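Local coordinates for protein putative LacI-family transcriptional regulator (Bacteroides fragilis, PDB 3GBV) that probably regulates transcription as a LacI-family DNA-binding protein, with a periplasmic-binding-protein-like domain that presumably senses a small-molecule effector, at residues Y50-F58 against F75-F86. Residues are numbered along the deposited sequence; the frame is centred on the assembly and turned at random.
Sequences YDPYDYNSF and FAPTVPQYTKGF. With EDO (1,2-ethanediol), chain C.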
loop_
_atom_site.group_PDB
_atom_site.type_symbol
_atom_site.label_atom_id
_atom_site.label_comp_id
_atom_site.label_asym_id
_atom_site.label_seq_id
_atom_site.Cartn_x
_atom_site.Cartn_y
_atom_site.Cartn_z
ATOM N N TYR A 50 14.706 26.077 1.877
ATOM C CA TYR A 50 14.743 27.203 0.965
ATOM C C TYR A 50 13.374 27.798 0.698
ATOM O O TYR A 50 12.353 27.117 0.829
ATOM C CB TYR A 50 15.366 26.761 -0.358
ATOM C CG TYR A 50 14.499 25.829 -1.178
ATOM C CD1 TYR A 50 13.493 26.330 -2.006
ATOM C CD2 TYR A 50 14.719 24.448 -1.171
ATOM C CE1 TYR A 50 12.735 25.483 -2.820
ATOM C CE2 TYR A 50 13.964 23.590 -1.977
ATOM C CZ TYR A 50 12.975 24.115 -2.804
ATOM O OH TYR A 50 12.258 23.281 -3.643
ATOM N N ASP A 51 13.358 29.075 0.324
ATOM C CA ASP A 51 12.113 29.747 -0.009
ATOM C C ASP A 51 11.899 29.313 -1.449
ATOM O O ASP A 51 12.713 29.614 -2.316
ATOM C CB ASP A 51 12.274 31.267 0.060
ATOM C CG ASP A 51 10.944 31.993 -0.022
ATOM O OD1 ASP A 51 10.022 31.471 -0.695
ATOM O OD2 ASP A 51 10.824 33.087 0.578
ATOM N N PRO A 52 10.807 28.594 -1.724
ATOM C CA PRO A 52 10.538 28.122 -3.084
ATOM C C PRO A 52 10.059 29.165 -4.086
ATOM O O PRO A 52 10.144 28.950 -5.295
ATOM C CB PRO A 52 9.472 27.038 -2.879
ATOM C CG PRO A 52 9.490 26.754 -1.384
ATOM C CD PRO A 52 9.786 28.095 -0.793
ATOM N N TYR A 53 9.561 30.296 -3.601
ATOM C CA TYR A 53 9.030 31.290 -4.517
ATOM C C TYR A 53 9.787 32.601 -4.589
ATOM O O TYR A 53 9.382 33.526 -5.296
ATOM C CB TYR A 53 7.552 31.515 -4.191
ATOM C CG TYR A 53 6.811 30.199 -4.033
ATOM C CD1 TYR A 53 6.680 29.596 -2.781
ATOM C CD2 TYR A 53 6.330 29.511 -5.146
ATOM C CE1 TYR A 53 6.088 28.337 -2.645
ATOM C CE2 TYR A 53 5.739 28.257 -5.022
ATOM C CZ TYR A 53 5.623 27.676 -3.773
ATOM O OH TYR A 53 5.048 26.436 -3.657
ATOM N N ASP A 54 10.901 32.666 -3.872
ATOM C CA ASP A 54 11.739 33.853 -3.867
ATOM C C ASP A 54 13.034 33.475 -4.584
ATOM O O ASP A 54 13.940 32.903 -3.977
ATOM C CB ASP A 54 12.041 34.271 -2.431
ATOM C CG ASP A 54 12.808 35.574 -2.352
ATOM O OD1 ASP A 54 13.813 35.729 -3.080
ATOM O OD2 ASP A 54 12.408 36.445 -1.553
ATOM N N TYR A 55 13.108 33.788 -5.874
ATOM C CA TYR A 55 14.277 33.464 -6.687
ATOM C C TYR A 55 15.583 33.890 -6.051
ATOM O O TYR A 55 16.487 33.075 -5.857
ATOM C CB TYR A 55 14.168 34.118 -8.066
ATOM C CG TYR A 55 15.465 34.120 -8.848
ATOM C CD1 TYR A 55 15.882 32.999 -9.564
ATOM C CD2 TYR A 55 16.281 35.252 -8.866
ATOM C CE1 TYR A 55 17.082 33.011 -10.287
ATOM C CE2 TYR A 55 17.477 35.275 -9.579
ATOM C CZ TYR A 55 17.871 34.156 -10.288
ATOM O OH TYR A 55 19.042 34.212 -11.005
ATOM N N ASN A 56 15.690 35.178 -5.752
ATOM C CA ASN A 56 16.901 35.713 -5.153
ATOM C C ASN A 56 17.252 34.973 -3.867
ATOM O O ASN A 56 18.425 34.736 -3.583
ATOM C CB ASN A 56 16.728 37.207 -4.892
ATOM C CG ASN A 56 16.435 37.985 -6.162
ATOM O OD1 ASN A 56 17.308 38.165 -7.017
ATOM N ND2 ASN A 56 15.195 38.442 -6.299
ATOM N N SER A 57 16.232 34.596 -3.098
ATOM C CA SER A 57 16.461 33.873 -1.852
ATOM C C SER A 57 16.968 32.470 -2.146
ATOM O O SER A 57 17.973 32.036 -1.573
ATOM C CB SER A 57 15.173 33.783 -1.029
ATOM O OG SER A 57 15.391 33.062 0.172
ATOM N N PHE A 58 16.268 31.768 -3.039
ATOM C CA PHE A 58 16.649 30.410 -3.412
ATOM C C PHE A 58 18.085 30.359 -3.925
ATOM O O PHE A 58 18.836 29.444 -3.594
ATOM C CB PHE A 58 15.716 29.848 -4.489
ATOM C CG PHE A 58 16.158 28.510 -5.017
ATOM C CD1 PHE A 58 16.143 27.387 -4.197
ATOM C CD2 PHE A 58 16.683 28.389 -6.302
ATOM C CE1 PHE A 58 16.646 26.166 -4.649
ATOM C CE2 PHE A 58 17.189 27.171 -6.760
ATOM C CZ PHE A 58 17.175 26.060 -5.931
ATOM N N PHE A 75 17.765 16.767 -3.704
ATOM C CA PHE A 75 17.037 18.018 -3.800
ATOM C C PHE A 75 15.608 17.842 -4.284
ATOM O O PHE A 75 15.357 17.134 -5.255
ATOM C CB PHE A 75 17.833 18.941 -4.735
ATOM C CG PHE A 75 17.073 20.141 -5.240
ATOM C CD1 PHE A 75 16.427 21.013 -4.362
ATOM C CD2 PHE A 75 17.048 20.423 -6.605
ATOM C CE1 PHE A 75 15.769 22.156 -4.844
ATOM C CE2 PHE A 75 16.399 21.558 -7.094
ATOM C CZ PHE A 75 15.757 22.427 -6.211
ATOM N N ALA A 76 14.676 18.479 -3.584
ATOM C CA ALA A 76 13.261 18.428 -3.937
ATOM C C ALA A 76 12.918 19.741 -4.627
ATOM O O ALA A 76 12.832 20.780 -3.977
ATOM C CB ALA A 76 12.417 18.266 -2.693
ATOM N N PRO A 77 12.722 19.711 -5.953
ATOM C CA PRO A 77 12.387 20.899 -6.759
ATOM C C PRO A 77 10.937 21.365 -6.608
ATOM O O PRO A 77 10.026 20.552 -6.516
ATOM C CB PRO A 77 12.660 20.445 -8.198
ATOM C CG PRO A 77 13.478 19.174 -8.053
ATOM C CD PRO A 77 12.937 18.542 -6.816
ATOM N N THR A 78 10.731 22.674 -6.588
ATOM C CA THR A 78 9.383 23.223 -6.495
ATOM C C THR A 78 9.164 24.004 -7.794
ATOM O O THR A 78 8.402 23.570 -8.661
ATOM C CB THR A 78 9.230 24.156 -5.261
ATOM O OG1 THR A 78 9.481 23.411 -4.061
ATOM C CG2 THR A 78 7.825 24.732 -5.195
ATOM N N VAL A 79 9.841 25.144 -7.923
ATOM C CA VAL A 79 9.762 25.975 -9.123
ATOM C C VAL A 79 11.014 25.643 -9.936
ATOM O O VAL A 79 12.094 26.174 -9.676
ATOM C CB VAL A 79 9.774 27.495 -8.774
ATOM C CG1 VAL A 79 9.885 28.323 -10.039
ATOM C CG2 VAL A 79 8.507 27.874 -8.005
ATOM N N PRO A 80 10.888 24.758 -10.931
ATOM C CA PRO A 80 12.059 24.398 -11.738
ATOM C C PRO A 80 12.778 25.535 -12.472
ATOM O O PRO A 80 13.994 25.478 -12.656
ATOM C CB PRO A 80 11.508 23.327 -12.689
ATOM C CG PRO A 80 10.074 23.719 -12.852
ATOM C CD PRO A 80 9.671 24.096 -11.438
ATOM N N GLN A 81 12.049 26.570 -12.876
ATOM C CA GLN A 81 12.679 27.668 -13.602
ATOM C C GLN A 81 13.664 28.510 -12.791
ATOM O O GLN A 81 14.268 29.444 -13.314
ATOM C CB GLN A 81 11.621 28.579 -14.235
ATOM C CG GLN A 81 10.488 28.971 -13.311
ATOM C CD GLN A 81 9.286 28.057 -13.450
ATOM O OE1 GLN A 81 9.405 26.832 -13.384
ATOM N NE2 GLN A 81 8.111 28.655 -13.637
ATOM N N TYR A 82 13.828 28.186 -11.514
ATOM C CA TYR A 82 14.775 28.909 -10.674
ATOM C C TYR A 82 16.006 28.036 -10.442
ATOM O O TYR A 82 16.934 28.459 -9.761
ATOM C CB TYR A 82 14.168 29.225 -9.299
ATOM C CG TYR A 82 13.093 30.288 -9.257
ATOM C CD1 TYR A 82 12.735 31.011 -10.396
ATOM C CD2 TYR A 82 12.425 30.568 -8.063
ATOM C CE1 TYR A 82 11.729 31.986 -10.347
ATOM C CE2 TYR A 82 11.425 31.536 -8.002
ATOM C CZ TYR A 82 11.082 32.240 -9.146
ATOM O OH TYR A 82 10.091 33.194 -9.085
ATOM N N THR A 83 16.025 26.837 -11.022
ATOM C CA THR A 83 17.119 25.889 -10.771
ATOM C C THR A 83 18.266 25.659 -11.754
ATOM O O THR A 83 19.296 25.120 -11.358
ATOM C CB THR A 83 16.549 24.490 -10.458
ATOM O OG1 THR A 83 16.074 23.883 -11.666
ATOM C CG2 THR A 83 15.401 24.595 -9.470
ATOM N N LYS A 84 18.106 26.028 -13.019
ATOM C CA LYS A 84 19.176 25.798 -13.991
ATOM C C LYS A 84 20.561 26.184 -13.457
ATOM O O LYS A 84 21.532 25.442 -13.616
ATOM C CB LYS A 84 18.892 26.563 -15.282
ATOM C CG LYS A 84 19.807 26.179 -16.420
ATOM C CD LYS A 84 19.416 26.877 -17.706
ATOM C CE LYS A 84 20.181 26.280 -18.874
ATOM N NZ LYS A 84 21.644 26.239 -18.586
ATOM N N GLY A 85 20.650 27.340 -12.810
ATOM C CA GLY A 85 21.929 27.765 -12.282
ATOM C C GLY A 85 22.488 26.784 -11.266
ATOM O O GLY A 85 23.688 26.483 -11.271
ATOM N N PHE A 86 21.615 26.274 -10.402
ATOM C CA PHE A 86 22.027 25.342 -9.359
ATOM C C PHE A 86 22.572 24.038 -9.939
ATOM O O PHE A 86 23.706 23.655 -9.658
ATOM C CB PHE A 86 20.847 25.063 -8.414
ATOM C CG PHE A 86 21.216 24.264 -7.194
ATOM C CD1 PHE A 86 22.322 24.609 -6.421
ATOM C CD2 PHE A 86 20.456 23.162 -6.817
ATOM C CE1 PHE A 86 22.661 23.860 -5.287
ATOM C CE2 PHE A 86 20.783 22.413 -5.694
ATOM C CZ PHE A 86 21.884 22.757 -4.927
HETATM C C1 EDO C . 13.474 25.189 -6.439
HETATM O O1 EDO C . 12.818 24.517 -7.518
HETATM C C2 EDO C . 12.946 26.621 -6.325
HETATM O O2 EDO C . 11.527 26.601 -6.109
#
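Tyr50 OH is gripped from two directions: it donates to Ala76 O at 2.6 Å, in the plane of that carbonyl, and accepts from Thr78 OG1 at 2.8 Å. These bonds tie together two loops at the C-terminal ends of parallel strands 43-50 and 72-75, in the Rossmann-like half of a periplasmic-binding-protein fold; strand 9-16 lies between them in the sheet. With CG placed between the backbone N and the carbonyl carbon (chi1 70°), the Tyr50 ring reaches across to Phe75, CE2 meeting the in-plane edge of that ring at CE1, 3.7 Å away. Phe58, in the first turn of helix 55-66, brings its CZ to 3.9 Å from Phe75 CZ, while Tyr82 O lies at the edge of its ring, near the plane, beside CE2.

At the outer side Tyr82 is sandwiched: Val79 CG1 covers one face and Tyr55 CB the other, a CH-pi contact 3.7 Å from the centroid, and the Tyr55 ring meets that same face edge-on, a T-shaped pair with the planes at 74°. Pro52 CB and the Tyr53 hydroxyl close over Thr78 CG2, and Tyr53 stacks on His145.

An ethanediol, probably from the crystallisation liquor, bridges the loops. Its O1 accepts from Thr78 N; its O2 takes the Val79 N-H at 2.9 Å and donates to Pro52 O at 2.8 Å.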